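Local coordinates for protein chitin binding domain (Burkholderia pseudomallei, PDB 3UAM) that probably acts as a secreted AA10-type lytic polysaccharide monooxygenase, binding chitin and cleaving polysaccharide chains by oxidation, at residues P19-V24 with L40-V45; E80-G85 with Q93-D98; P123-R128 with Q162-P167; K155-T160 with H181-P186. All blocks are in the same frame, centred on the assembly; numbering follows the deposited sequence. Where two conformers were deposited one is given.

Contact 1 of 4, residues P19-V24 with L40-V45; sequences PRHGRV and LDFGQV
Arg23 and Phe42 meet with the guanidinium turned across the phenyl ring. Phe42 CE1 sits over the centre of one guanidinium face, 3.6 Å above it, while the two planes stand 63° apart. The aliphatic part of the arginine is used too: in the conformer given for Val45, Arg23 CD lies 3.6 Å from Val45 CG1. CG of Arg23 occupies the crowded position between backbone N and carbonyl carbon (chi1 70°), and the chain then runs extended to NE. Beside this pair, His21 NE2 approaches Gly43 CA to 3.8 Å, and Pro19 CB lies above one face of the His21 ring, toward its rim. Water 1 joins the two backbones, donating to Gly22 O at 2.8 Å and to Val45 O at 2.9 Å. Further out, a capping box sets the start of helix 42-45: Gln44 N donates to Asp41 OD1 at 3.0 Å, and Asp41 N to Gln44 OE1 in return. The polar ends are held from just beyond the helix, His21 NE2 by Glu47 and Arg23 NH1 by Asn46. The opening His-Gly of strand 21-26 resembles the mature N terminus of this enzyme family, although here residues precede it. With no direct hydrogen bond between the segments and His21 ND1 buried without a partner, cohesion rests on van der Waals packing and one bridging water.

Contact 2 of 4, residues E80-G85 with Q93-D98; sequences EIASGG and QLNEPD
The carboxamide of Asn95 is the flat group against which Glu80, Ala82 and Ser83 lie. Glu80 CA lies on one face, 3.3 Å from Asn95 OD1, and Ser83 OG stands at the edge, near the amide plane. There it accepts from Asn95 ND2 at 2.9 Å, with an N-H...O angle of 157°. The motif served is the type I beta turn from Ile81 to Gly84, inside the long loop region between strand 49-51 and helix 98-101 of this LPMO domain; Asn95 makes both direct hydrogen bonds across the contact. The second goes to its OD1, which Ser83 N reaches at 3.1 Å in a weak, bent bond of 129°. Water 2 adds a further link, donating to Asn95 OD1 at 2.8 Å and accepting from Ala82 N. Ser83 OG has a second partner in Arg86 O, so the hydroxyl ties the turn to the chain that follows it as well as to the asparagine. Apolar packing completes the join, with Ala82 CB 4.1 Å from Leu94 CB. The methyl of Ala82 also abuts a carbonyl whose oxygen accepts a hydrogen bond from Arg30 NH1: Ala82 CB to Leu94 O measures 3.3 Å.

Contact 3 of 4, residues P123-R128 with Q162-P167; sequences PHKTRR and QPYWGP
Lys125 reaches across to the loop 162-167 and hydrogen-bonds its NZ to Tyr164 O at 2.9 Å. The side chain is extended beyond CG, chi2 to chi4 all near 180°, spanning the 7.4 Å between the CA atoms of Lys125 and Tyr164. NZ comes in at 151° to the C=O bond and 23° out of the carbonyl plane, and lies at the edge of the tyrosine ring. The more enclosed half belongs to Arg127, a buried residue whose chain bends at chi2 and chi3. The Arg127 and Gln162 side chains cross at about a right angle, with Arg127 NH1 3.8 Å from Gln162 CG. Asp69 pairs with Arg127 NE, while NH1 is bonded to Asn159 O and Tyr161 O. Toward solvent the arrangement changes character. A cis peptide precedes Pro163, a type I turn runs from there to Gly166, and within the loop side chains also pack on one another: Trp165 CE3 lies 3.6 Å over the centre of the Tyr164 ring, and Pro163 CB sits over one face of the exposed indole. The loop, which leads from strand 155-158 to helix 169-173, is thus held to the start of strand 126-133 by two basic side chains. One cation is spent on a peptide oxygen of the loop; the other, whose charge is probably balanced in part by Asp69, meets Gln162 CG and Tyr164 CB by van der Waals contact.

Contact 4 of 4, residues K155-T160 with H181-P186; sequences KVYLNT and HEFNLP
Tyr157 lays its ring flat on the imidazole of His181, in a face-to-face stack with centroids 3.6 Å apart and planes only 8° from parallel. The overlap is close, Tyr157 CE1 lying 3.3 Å from His181 CG, and the two side chains reach in from facing strands and overlap with their directions reversed. In both residues the bond from CA to CB points at the other strand, and CG of Tyr157 stands anti to its carbonyl carbon (chi1 -64°). The bond from His181 ND1 to Tyr131 OH helps set the rotation of the imidazole, and Trp129 meets the ring edge-to-face. At the far end of Tyr157 the hydroxyl turns to the polar backbone of residue 182: water 3 lies 2.7 Å from Tyr157 OH and accepts from Glu182 N at 2.9 Å. Phe183 supplies the third surface. Tyr157 OH lies in the plane of its ring at the edge, 3.8 Å from Phe183 CD2, while Lys155 CB rests over a face, 4.0 Å from that same CD2. Here the aromatics bridge the two sheets of the immunoglobulin-like (E-set) beta sandwich expected for this family. Strand 155-158 pairs with 126-133 in the six-stranded sheet, and 179-184 pairs with 113-121 at the margin of the three-stranded one. Their local axes run 9.1 Å apart at 151°, nearly antiparallel, with side chains filling the gap between the sheets.

How the contacts relate
The four contacts differ in both burial and chemistry. Contact 2 is the most buried and centres on one carboxamide, whereas contact 3 lies at the surface, about 19 Å from the chain centre, and uses basic side chains. Contacts 1 and 4, both partly buried, reach the three-stranded sheet at its two outermost strands, on opposite sides of the chain centre; neither has a clear direct hydrogen bond. Contacts 1, 2 and 4 each include a bridging water. Contacts 1 and 2 touch where Leu40 meets Leu94. Contacts 3 and 4 share the pairing of strands 126-133 and 155-158, with Arg127 O 2.8 Å from Asn159 N. Arg20 packs on His124, joining contacts 1 and 3.

Contact 1 of 4, residues P19-V24 with L40-V45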
loop_
_atom_site.group_PDB
_atom_site.type_symbol
_atom_site.label_atom_id
_atom_site.label_comp_id
_atom_site.label_asym_id
_atom_site.label_seq_id
_atom_site.Cartn_x
_atom_site.Cartn_y
_atom_site.Cartn_z
ATOM N N PRO A 19 19.390 -1.939 2.843
ATOM C CA PRO A 19 18.018 -1.557 3.205
ATOM C C PRO A 19 17.133 -1.511 1.971
ATOM O O PRO A 19 17.514 -0.893 0.969
ATOM C CB PRO A 19 18.180 -0.154 3.809
ATOM C CG PRO A 19 19.628 0.233 3.601
ATOM C CD PRO A 19 20.229 -0.755 2.642
ATOM N N ARG A 20 15.982 -2.180 2.044
ATOM C CA ARG A 20 15.053 -2.304 0.928
ATOM C C ARG A 20 13.823 -1.464 1.244
ATOM O O ARG A 20 13.073 -1.769 2.174
ATOM C CB ARG A 20 14.623 -3.750 0.751
ATOM C CG ARG A 20 15.734 -4.776 0.919
ATOM C CD ARG A 20 16.914 -4.494 0.007
ATOM N NE ARG A 20 16.539 -4.612 -1.395
ATOM C CZ ARG A 20 16.499 -5.747 -2.083
ATOM N NH1 ARG A 20 16.779 -6.897 -1.506
ATOM N NH2 ARG A 20 16.167 -5.732 -3.355
ATOM N N HIS A 21 13.614 -0.423 0.458
ATOM C CA HIS A 21 12.701 0.649 0.808
ATOM C C HIS A 21 11.748 0.898 -0.305
ATOM O O HIS A 21 12.125 0.807 -1.476
ATOM C CB HIS A 21 13.487 1.936 0.994
ATOM C CG HIS A 21 14.144 2.064 2.325
ATOM N ND1 HIS A 21 15.019 3.049 2.595
ATOM C CD2 HIS A 21 14.019 1.306 3.478
ATOM C CE1 HIS A 21 15.419 2.943 3.876
ATOM N NE2 HIS A 21 14.801 1.863 4.412
ATOM N N GLY A 22 10.521 1.244 0.058
ATOM C CA GLY A 22 9.520 1.677 -0.904
ATOM C C GLY A 22 8.470 2.527 -0.214
ATOM O O GLY A 22 8.097 2.228 0.926
ATOM N N ARG A 23 8.003 3.579 -0.900
ATOM C CA ARG A 23 6.910 4.422 -0.393
ATOM C C ARG A 23 6.197 5.148 -1.536
ATOM O O ARG A 23 6.729 5.259 -2.639
ATOM C CB ARG A 23 7.441 5.435 0.621
ATOM C CG ARG A 23 8.307 6.513 -0.005
ATOM C CD ARG A 23 9.085 7.317 1.008
ATOM N NE ARG A 23 9.861 8.336 0.316
ATOM C CZ ARG A 23 10.968 8.105 -0.394
ATOM N NH1 ARG A 23 11.518 6.892 -0.485
ATOM N NH2 ARG A 23 11.547 9.122 -1.006
ATOM N N VAL A 24 4.991 5.634 -1.265
ATOM C CA VAL A 24 4.296 6.523 -2.182
ATOM C C VAL A 24 4.620 7.971 -1.828
ATOM O O VAL A 24 4.211 8.492 -0.786
ATOM C CB VAL A 24 2.784 6.274 -2.164
ATOM C CG1 VAL A 24 2.049 7.377 -2.916
ATOM C CG2 VAL A 24 2.498 4.901 -2.762
ATOM N N LEU A 40 8.252 10.518 11.944
ATOM C CA LEU A 40 8.835 9.245 11.549
ATOM C C LEU A 40 10.147 9.498 10.854
ATOM O O LEU A 40 10.285 10.507 10.161
ATOM C CB LEU A 40 7.922 8.518 10.571
ATOM C CG LEU A 40 6.621 7.916 11.104
ATOM C CD1 LEU A 40 5.841 7.293 9.953
ATOM C CD2 LEU A 40 6.900 6.881 12.182
ATOM N N ASP A 41 11.115 8.599 10.986
ATOM C CA ASP A 41 12.346 8.797 10.221
ATOM C C ASP A 41 12.217 8.183 8.822
ATOM O O ASP A 41 11.226 7.555 8.509
ATOM C CB ASP A 41 13.590 8.315 10.975
ATOM C CG ASP A 41 13.558 6.853 11.296
ATOM O OD1 ASP A 41 13.155 6.052 10.436
ATOM O OD2 ASP A 41 13.976 6.499 12.417
ATOM N N PHE A 42 13.220 8.390 7.981
ATOM C CA PHE A 42 13.157 7.952 6.592
ATOM C C PHE A 42 13.024 6.430 6.453
ATOM O O PHE A 42 12.225 5.960 5.647
ATOM C CB PHE A 42 14.403 8.455 5.834
ATOM C CG PHE A 42 14.330 8.276 4.344
ATOM C CD1 PHE A 42 13.528 9.110 3.583
ATOM C CD2 PHE A 42 15.075 7.292 3.704
ATOM C CE1 PHE A 42 13.464 8.976 2.203
ATOM C CE2 PHE A 42 15.015 7.143 2.328
ATOM C CZ PHE A 42 14.216 7.998 1.576
ATOM N N GLY A 43 13.812 5.661 7.220
ATOM C CA GLY A 43 13.699 4.198 7.184
ATOM C C GLY A 43 12.271 3.746 7.477
ATOM O O GLY A 43 11.664 2.965 6.733
ATOM N N GLN A 44 11.726 4.273 8.563
ATOM C CA GLN A 44 10.380 3.932 9.015
ATOM C C GLN A 44 9.295 4.141 7.949
ATOM O O GLN A 44 8.448 3.270 7.757
ATOM C CB GLN A 44 10.046 4.746 10.274
ATOM C CG GLN A 44 10.819 4.293 11.517
ATOM C CD GLN A 44 10.536 5.160 12.734
ATOM O OE1 GLN A 44 10.217 6.339 12.606
ATOM N NE2 GLN A 44 10.637 4.579 13.919
ATOM N N VAL A 45 9.305 5.293 7.267
ATOM C CA VAL A 45 8.336 5.594 6.197
ATOM C C VAL A 45 8.404 4.564 5.072
ATOM O O VAL A 45 7.389 4.231 4.453
ATOM C CB VAL A 45 8.586 6.992 5.584
ATOM C CG1 VAL A 45 7.698 7.225 4.362
ATOM C CG2 VAL A 45 8.331 8.067 6.626
HETATM O O HOH W 1 6.827 1.618 3.355
#

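Contact 2 of 4, residues E80-G85 with Q93-D98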
loop_
_atom_site.group_PDB
_atom_site.type_symbol
_atom_site.label_atom_id
_atom_site.label_comp_id
_atom_site.label_asym_id
_atom_site.label_seq_id
_atom_site.Cartn_x
_atom_site.Cartn_y
_atom_site.Cartn_z
ATOM N N GLU A 80 -3.994 -2.643 12.034
ATOM C CA GLU A 80 -2.554 -2.492 11.805
ATOM C C GLU A 80 -2.219 -2.422 10.308
ATOM O O GLU A 80 -1.084 -2.640 9.887
ATOM C CB GLU A 80 -1.786 -3.614 12.495
ATOM C CG GLU A 80 -2.125 -3.692 13.972
ATOM C CD GLU A 80 -1.296 -4.688 14.761
ATOM O OE1 GLU A 80 -0.570 -5.520 14.182
ATOM O OE2 GLU A 80 -1.390 -4.630 15.980
ATOM N N ILE A 81 -3.221 -2.094 9.500
ATOM C CA ILE A 81 -3.039 -2.009 8.061
ATOM C C ILE A 81 -2.155 -0.819 7.702
ATOM O O ILE A 81 -1.254 -0.940 6.852
ATOM C CB ILE A 81 -4.388 -1.908 7.321
ATOM C CG1 ILE A 81 -5.168 -3.222 7.475
ATOM C CG2 ILE A 81 -4.181 -1.628 5.840
ATOM C CD1 ILE A 81 -6.655 -3.109 7.227
ATOM N N ALA A 82 -2.402 0.326 8.337
ATOM C CA ALA A 82 -1.698 1.551 7.970
ATOM C C ALA A 82 -0.196 1.485 8.282
ATOM O O ALA A 82 0.588 2.207 7.661
ATOM C CB ALA A 82 -2.356 2.781 8.621
ATOM N N SER A 83 0.217 0.649 9.234
ATOM C CA SER A 83 1.646 0.509 9.552
ATOM C C SER A 83 2.288 -0.715 8.894
ATOM O O SER A 83 3.466 -1.030 9.133
ATOM C CB SER A 83 1.867 0.459 11.057
ATOM O OG SER A 83 1.406 -0.759 11.608
ATOM N N GLY A 84 1.535 -1.402 8.045
ATOM C CA GLY A 84 2.025 -2.623 7.418
ATOM C C GLY A 84 2.282 -3.744 8.398
ATOM O O GLY A 84 3.170 -4.568 8.179
ATOM N N GLY A 85 1.511 -3.773 9.482
ATOM C CA GLY A 85 1.732 -4.699 10.581
ATOM C C GLY A 85 2.842 -4.320 11.564
ATOM O O GLY A 85 3.131 -5.081 12.490
ATOM N N GLN A 93 2.079 4.928 15.349
ATOM C CA GLN A 93 1.293 6.161 15.158
ATOM C C GLN A 93 0.317 6.054 13.991
ATOM O O GLN A 93 -0.794 6.586 14.034
ATOM C CB GLN A 93 2.221 7.357 14.854
ATOM C CG GLN A 93 2.965 7.929 16.039
ATOM C CD GLN A 93 4.100 8.891 15.644
ATOM O OE1 GLN A 93 3.963 10.099 15.768
ATOM N NE2 GLN A 93 5.219 8.346 15.155
ATOM N N LEU A 94 0.754 5.375 12.935
ATOM C CA LEU A 94 -0.013 5.296 11.701
ATOM C C LEU A 94 -1.388 4.667 11.849
ATOM O O LEU A 94 -2.269 4.980 11.072
ATOM C CB LEU A 94 0.785 4.552 10.626
ATOM C CG LEU A 94 2.001 5.333 10.102
ATOM C CD1 LEU A 94 2.999 4.354 9.499
ATOM C CD2 LEU A 94 1.609 6.409 9.080
ATOM N N ASN A 95 -1.550 3.799 12.839
ATOM C CA ASN A 95 -2.793 3.055 13.051
ATOM C C ASN A 95 -3.874 3.757 13.852
ATOM O O ASN A 95 -4.978 3.216 14.018
ATOM C CB ASN A 95 -2.462 1.724 13.737
ATOM C CG ASN A 95 -1.572 0.850 12.877
ATOM O OD1 ASN A 95 -1.787 0.751 11.658
ATOM N ND2 ASN A 95 -0.562 0.233 13.485
ATOM N N GLU A 96 -3.567 4.946 14.361
ATOM C CA GLU A 96 -4.565 5.699 15.070
ATOM C C GLU A 96 -5.743 6.028 14.147
ATOM O O GLU A 96 -5.570 6.311 12.978
ATOM C CB GLU A 96 -3.971 6.978 15.663
ATOM C CG GLU A 96 -2.943 6.712 16.745
ATOM C CD GLU A 96 -3.518 6.030 17.980
ATOM O OE1 GLU A 96 -4.732 6.164 18.281
ATOM O OE2 GLU A 96 -2.720 5.373 18.675
ATOM N N PRO A 97 -6.956 6.003 14.695
ATOM C CA PRO A 97 -8.117 6.378 13.919
ATOM C C PRO A 97 -8.128 7.864 13.673
ATOM O O PRO A 97 -7.524 8.627 14.450
ATOM C CB PRO A 97 -9.283 5.998 14.837
ATOM C CG PRO A 97 -8.738 6.195 16.205
ATOM C CD PRO A 97 -7.280 5.808 16.120
ATOM N N ASP A 98 -8.858 8.279 12.646
ATOM C CA ASP A 98 -8.961 9.698 12.301
ATOM C C ASP A 98 -9.630 10.521 13.421
ATOM O O ASP A 98 -9.337 11.715 13.603
ATOM C CB ASP A 98 -9.698 9.862 10.985
ATOM C CG ASP A 98 -9.710 11.288 10.510
ATOM O OD1 ASP A 98 -8.624 11.809 10.220
ATOM O OD2 ASP A 98 -10.806 11.861 10.432
HETATM O O HOH W 2 -4.323 0.429 10.463
#

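Contact 3 of 4, residues P123-R128 with Q162-P167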
loop_
_atom_site.group_PDB
_atom_site.type_symbol
_atom_site.label_atom_id
_atom_site.label_comp_id
_atom_site.label_asym_id
_atom_site.label_seq_id
_atom_site.Cartn_x
_atom_site.Cartn_y
_atom_site.Cartn_z
ATOM N N PRO A 123 15.219 -1.534 -5.026
ATOM C CA PRO A 123 13.886 -2.079 -5.226
ATOM C C PRO A 123 13.861 -3.579 -5.376
ATOM O O PRO A 123 14.783 -4.179 -5.895
ATOM C CB PRO A 123 13.388 -1.384 -6.519
ATOM C CG PRO A 123 14.618 -0.830 -7.170
ATOM C CD PRO A 123 15.561 -0.523 -6.045
ATOM N N HIS A 124 12.803 -4.176 -4.868
ATOM C CA HIS A 124 12.584 -5.622 -4.953
ATOM C C HIS A 124 12.068 -6.057 -6.297
ATOM O O HIS A 124 11.449 -5.269 -7.037
ATOM C CB HIS A 124 11.524 -6.005 -3.924
ATOM C CG HIS A 124 12.055 -6.198 -2.537
ATOM N ND1 HIS A 124 12.879 -7.206 -2.227
ATOM C CD2 HIS A 124 11.844 -5.473 -1.366
ATOM C CE1 HIS A 124 13.176 -7.152 -0.907
ATOM N NE2 HIS A 124 12.528 -6.092 -0.378
ATOM N N LYS A 125 12.285 -7.328 -6.623
ATOM C CA LYS A 125 11.503 -7.985 -7.691
ATOM C C LYS A 125 10.011 -7.908 -7.370
ATOM O O LYS A 125 9.593 -8.326 -6.319
ATOM C CB LYS A 125 11.909 -9.444 -7.827
ATOM C CG LYS A 125 13.300 -9.642 -8.384
ATOM C CD LYS A 125 13.664 -11.112 -8.487
ATOM C CE LYS A 125 15.057 -11.294 -9.081
ATOM N NZ LYS A 125 15.435 -12.729 -9.257
ATOM N N THR A 126 9.217 -7.373 -8.281
ATOM C CA THR A 126 7.819 -7.022 -8.000
ATOM C C THR A 126 6.812 -7.890 -8.759
ATOM O O THR A 126 6.903 -8.007 -9.969
ATOM C CB THR A 126 7.564 -5.580 -8.405
ATOM O OG1 THR A 126 8.459 -4.725 -7.692
ATOM C CG2 THR A 126 6.101 -5.174 -8.135
ATOM N N ARG A 127 5.838 -8.464 -8.058
ATOM C CA ARG A 127 4.751 -9.170 -8.737
ATOM C C ARG A 127 3.654 -8.218 -9.176
ATOM O O ARG A 127 3.181 -8.308 -10.287
ATOM C CB ARG A 127 4.164 -10.295 -7.875
ATOM C CG ARG A 127 3.100 -11.116 -8.589
ATOM C CD ARG A 127 3.561 -11.618 -9.955
ATOM N NE ARG A 127 4.787 -12.399 -9.867
ATOM C CZ ARG A 127 5.602 -12.667 -10.888
ATOM N NH1 ARG A 127 5.359 -12.180 -12.092
ATOM N NH2 ARG A 127 6.708 -13.379 -10.689
ATOM N N ARG A 128 3.258 -7.307 -8.297
ATOM C CA ARG A 128 2.178 -6.371 -8.598
ATOM C C ARG A 128 2.168 -5.146 -7.668
ATOM O O ARG A 128 2.836 -5.117 -6.631
ATOM C CB ARG A 128 0.823 -7.086 -8.540
ATOM C CG ARG A 128 0.406 -7.509 -7.137
ATOM C CD ARG A 128 -0.973 -8.173 -7.038
ATOM N NE ARG A 128 -1.067 -9.418 -7.807
ATOM C CZ ARG A 128 -0.450 -10.554 -7.482
ATOM N NH1 ARG A 128 0.342 -10.617 -6.413
ATOM N NH2 ARG A 128 -0.608 -11.632 -8.238
ATOM N N GLN A 162 7.637 -14.803 -15.294
ATOM C CA GLN A 162 7.770 -15.952 -14.370
ATOM C C GLN A 162 8.683 -17.012 -14.960
ATOM O O GLN A 162 8.732 -17.149 -16.169
ATOM C CB GLN A 162 6.403 -16.592 -14.112
ATOM C CG GLN A 162 5.344 -15.706 -13.491
ATOM C CD GLN A 162 3.957 -16.353 -13.459
ATOM O OE1 GLN A 162 3.801 -17.472 -13.007
ATOM N NE2 GLN A 162 2.947 -15.619 -13.923
ATOM N N PRO A 163 9.397 -17.789 -14.113
ATOM C CA PRO A 163 9.468 -17.648 -12.668
ATOM C C PRO A 163 10.303 -16.432 -12.266
ATOM O O PRO A 163 11.037 -15.875 -13.095
ATOM C CB PRO A 163 10.166 -18.927 -12.222
ATOM C CG PRO A 163 10.973 -19.353 -13.406
ATOM C CD PRO A 163 10.151 -18.965 -14.586
ATOM N N TYR A 164 10.228 -16.039 -10.999
ATOM C CA TYR A 164 10.964 -14.842 -10.553
ATOM C C TYR A 164 12.471 -15.033 -10.615
ATOM O O TYR A 164 13.208 -14.062 -10.500
ATOM C CB TYR A 164 10.551 -14.425 -9.135
ATOM C CG TYR A 164 10.969 -15.373 -8.015
ATOM C CD1 TYR A 164 12.280 -15.430 -7.550
ATOM C CD2 TYR A 164 10.033 -16.197 -7.414
ATOM C CE1 TYR A 164 12.640 -16.300 -6.507
ATOM C CE2 TYR A 164 10.375 -17.060 -6.401
ATOM C CZ TYR A 164 11.663 -17.111 -5.940
ATOM O OH TYR A 164 11.929 -17.972 -4.903
ATOM N N TRP A 165 12.937 -16.279 -10.763
ATOM C CA TRP A 165 14.376 -16.547 -10.946
ATOM C C TRP A 165 14.800 -16.780 -12.371
ATOM O O TRP A 165 15.935 -17.203 -12.627
ATOM C CB TRP A 165 14.809 -17.738 -10.124
ATOM C CG TRP A 165 14.158 -19.034 -10.525
ATOM C CD1 TRP A 165 14.515 -19.902 -11.566
ATOM C CD2 TRP A 165 13.038 -19.684 -9.860
ATOM N NE1 TRP A 165 13.694 -20.990 -11.588
ATOM C CE2 TRP A 165 12.787 -20.921 -10.597
ATOM C CE3 TRP A 165 12.241 -19.364 -8.793
ATOM C CZ2 TRP A 165 11.766 -21.776 -10.260
ATOM C CZ3 TRP A 165 11.218 -20.251 -8.435
ATOM C CH2 TRP A 165 10.994 -21.437 -9.154
ATOM N N GLY A 166 13.903 -16.517 -13.312
ATOM C CA GLY A 166 14.207 -16.704 -14.714
ATOM C C GLY A 166 15.296 -15.739 -15.184
ATOM O O GLY A 166 15.579 -14.725 -14.538
ATOM N N PRO A 167 15.917 -16.057 -16.309
ATOM C CA PRO A 167 17.064 -15.282 -16.767
ATOM C C PRO A 167 16.787 -13.789 -16.947
ATOM O O PRO A 167 17.705 -13.004 -16.758
ATOM C CB PRO A 167 17.428 -15.934 -18.115
ATOM C CG PRO A 167 16.257 -16.759 -18.497
ATOM C CD PRO A 167 15.576 -17.159 -17.227
#

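Contact 4 of 4, residues K155-T160 with H181-P186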
loop_
_atom_site.group_PDB
_atom_site.type_symbol
_atom_site.label_atom_id
_atom_site.label_comp_id
_atom_site.label_asym_id
_atom_site.label_seq_id
_atom_site.Cartn_x
_atom_site.Cartn_y
_atom_site.Cartn_z
ATOM N N LYS A 155 -7.555 -0.587 -8.769
ATOM C CA LYS A 155 -6.643 -0.816 -9.883
ATOM C C LYS A 155 -5.532 -1.802 -9.506
ATOM O O LYS A 155 -5.062 -1.824 -8.368
ATOM C CB LYS A 155 -6.044 0.511 -10.346
ATOM C CG LYS A 155 -5.167 0.395 -11.586
ATOM C CD LYS A 155 -5.963 0.633 -12.836
ATOM C CE LYS A 155 -5.074 0.543 -14.050
ATOM N NZ LYS A 155 -6.001 0.658 -15.197
ATOM N N VAL A 156 -5.147 -2.637 -10.465
ATOM C CA VAL A 156 -4.063 -3.587 -10.260
ATOM C C VAL A 156 -3.093 -3.407 -11.428
ATOM O O VAL A 156 -3.537 -3.282 -12.572
ATOM C CB VAL A 156 -4.578 -5.044 -10.242
ATOM C CG1 VAL A 156 -3.432 -6.016 -10.013
ATOM C CG2 VAL A 156 -5.668 -5.251 -9.175
ATOM N N TYR A 157 -1.791 -3.411 -11.141
ATOM C CA TYR A 157 -0.762 -3.514 -12.178
ATOM C C TYR A 157 0.036 -4.785 -11.925
ATOM O O TYR A 157 0.791 -4.872 -10.944
ATOM C CB TYR A 157 0.165 -2.298 -12.135
ATOM C CG TYR A 157 -0.521 -0.991 -12.444
ATOM C CD1 TYR A 157 -1.144 -0.269 -11.438
ATOM C CD2 TYR A 157 -0.527 -0.469 -13.754
ATOM C CE1 TYR A 157 -1.770 0.937 -11.700
ATOM C CE2 TYR A 157 -1.176 0.732 -14.036
ATOM C CZ TYR A 157 -1.784 1.431 -12.990
ATOM O OH TYR A 157 -2.404 2.624 -13.218
ATOM N N LEU A 158 -0.144 -5.773 -12.792
ATOM C CA LEU A 158 0.462 -7.082 -12.613
ATOM C C LEU A 158 1.657 -7.286 -13.531
ATOM O O LEU A 158 1.515 -7.156 -14.748
ATOM C CB LEU A 158 -0.570 -8.156 -12.922
ATOM C CG LEU A 158 -0.119 -9.629 -12.899
ATOM C CD1 LEU A 158 0.376 -10.054 -11.518
ATOM C CD2 LEU A 158 -1.243 -10.533 -13.403
ATOM N N ASN A 159 2.812 -7.635 -12.959
ATOM C CA ASN A 159 3.972 -8.075 -13.756
ATOM C C ASN A 159 3.766 -9.540 -14.086
ATOM O O ASN A 159 3.406 -10.310 -13.223
ATOM C CB ASN A 159 5.299 -7.878 -12.998
ATOM C CG ASN A 159 5.751 -6.433 -12.977
ATOM O OD1 ASN A 159 5.366 -5.648 -13.842
ATOM N ND2 ASN A 159 6.585 -6.073 -11.988
ATOM N N THR A 160 3.988 -9.929 -15.331
ATOM C CA THR A 160 3.705 -11.293 -15.762
ATOM C C THR A 160 4.931 -12.198 -15.842
ATOM O O THR A 160 4.788 -13.407 -16.012
ATOM C CB THR A 160 3.038 -11.302 -17.145
ATOM O OG1 THR A 160 3.942 -10.724 -18.107
ATOM C CG2 THR A 160 1.684 -10.498 -17.116
ATOM N N HIS A 181 1.932 5.413 -11.724
ATOM C CA HIS A 181 0.647 4.831 -12.108
ATOM C C HIS A 181 -0.364 5.918 -12.207
ATOM O O HIS A 181 -0.265 6.905 -11.482
ATOM C CB HIS A 181 0.213 3.811 -11.075
ATOM C CG HIS A 181 1.081 2.566 -11.057
ATOM N ND1 HIS A 181 1.424 1.933 -9.921
ATOM C CD2 HIS A 181 1.664 1.843 -12.101
ATOM C CE1 HIS A 181 2.172 0.849 -10.222
ATOM N NE2 HIS A 181 2.331 0.803 -11.552
ATOM N N GLU A 182 -1.343 5.754 -13.084
ATOM C CA GLU A 182 -2.415 6.746 -13.231
ATOM C C GLU A 182 -3.747 6.052 -13.426
ATOM O O GLU A 182 -3.865 5.135 -14.236
ATOM C CB GLU A 182 -2.152 7.696 -14.417
ATOM C CG GLU A 182 -3.181 8.831 -14.545
ATOM C CD GLU A 182 -2.692 9.992 -15.406
ATOM O OE1 GLU A 182 -2.144 9.718 -16.492
ATOM O OE2 GLU A 182 -2.831 11.183 -14.987
ATOM N N PHE A 183 -4.753 6.506 -12.697
ATOM C CA PHE A 183 -6.109 5.996 -12.863
ATOM C C PHE A 183 -7.132 7.033 -12.409
ATOM O O PHE A 183 -6.772 8.055 -11.832
ATOM C CB PHE A 183 -6.283 4.688 -12.083
ATOM C CG PHE A 183 -5.718 4.715 -10.690
ATOM C CD1 PHE A 183 -6.446 5.233 -9.645
ATOM C CD2 PHE A 183 -4.468 4.156 -10.419
ATOM C CE1 PHE A 183 -5.935 5.227 -8.356
ATOM C CE2 PHE A 183 -3.943 4.158 -9.130
ATOM C CZ PHE A 183 -4.679 4.694 -8.098
ATOM N N ASN A 184 -8.403 6.750 -12.648
ATOM C CA ASN A 184 -9.453 7.654 -12.241
ATOM C C ASN A 184 -10.008 7.224 -10.917
ATOM O O ASN A 184 -10.321 6.044 -10.729
ATOM C CB ASN A 184 -10.573 7.678 -13.265
ATOM C CG ASN A 184 -10.123 8.262 -14.572
ATOM O OD1 ASN A 184 -9.727 7.529 -15.470
ATOM N ND2 ASN A 184 -10.123 9.592 -14.673
ATOM N N LEU A 185 -10.157 8.178 -10.004
ATOM C CA LEU A 185 -10.821 7.900 -8.741
ATOM C C LEU A 185 -12.304 7.635 -8.998
ATOM O O LEU A 185 -12.898 8.250 -9.889
ATOM C CB LEU A 185 -10.665 9.083 -7.761
ATOM C CG LEU A 185 -9.263 9.414 -7.257
ATOM C CD1 LEU A 185 -9.269 10.668 -6.373
ATOM C CD2 LEU A 185 -8.667 8.219 -6.528
ATOM N N PRO A 186 -12.917 6.744 -8.206
ATOM C CA PRO A 186 -14.351 6.485 -8.358
ATOM C C PRO A 186 -15.199 7.603 -7.733
ATOM O O PRO A 186 -14.666 8.612 -7.290
ATOM C CB PRO A 186 -14.537 5.170 -7.611
ATOM C CG PRO A 186 -13.509 5.224 -6.533
ATOM C CD PRO A 186 -12.351 6.017 -7.062
HETATM O O HOH W 3 -1.128 3.805 -15.232
#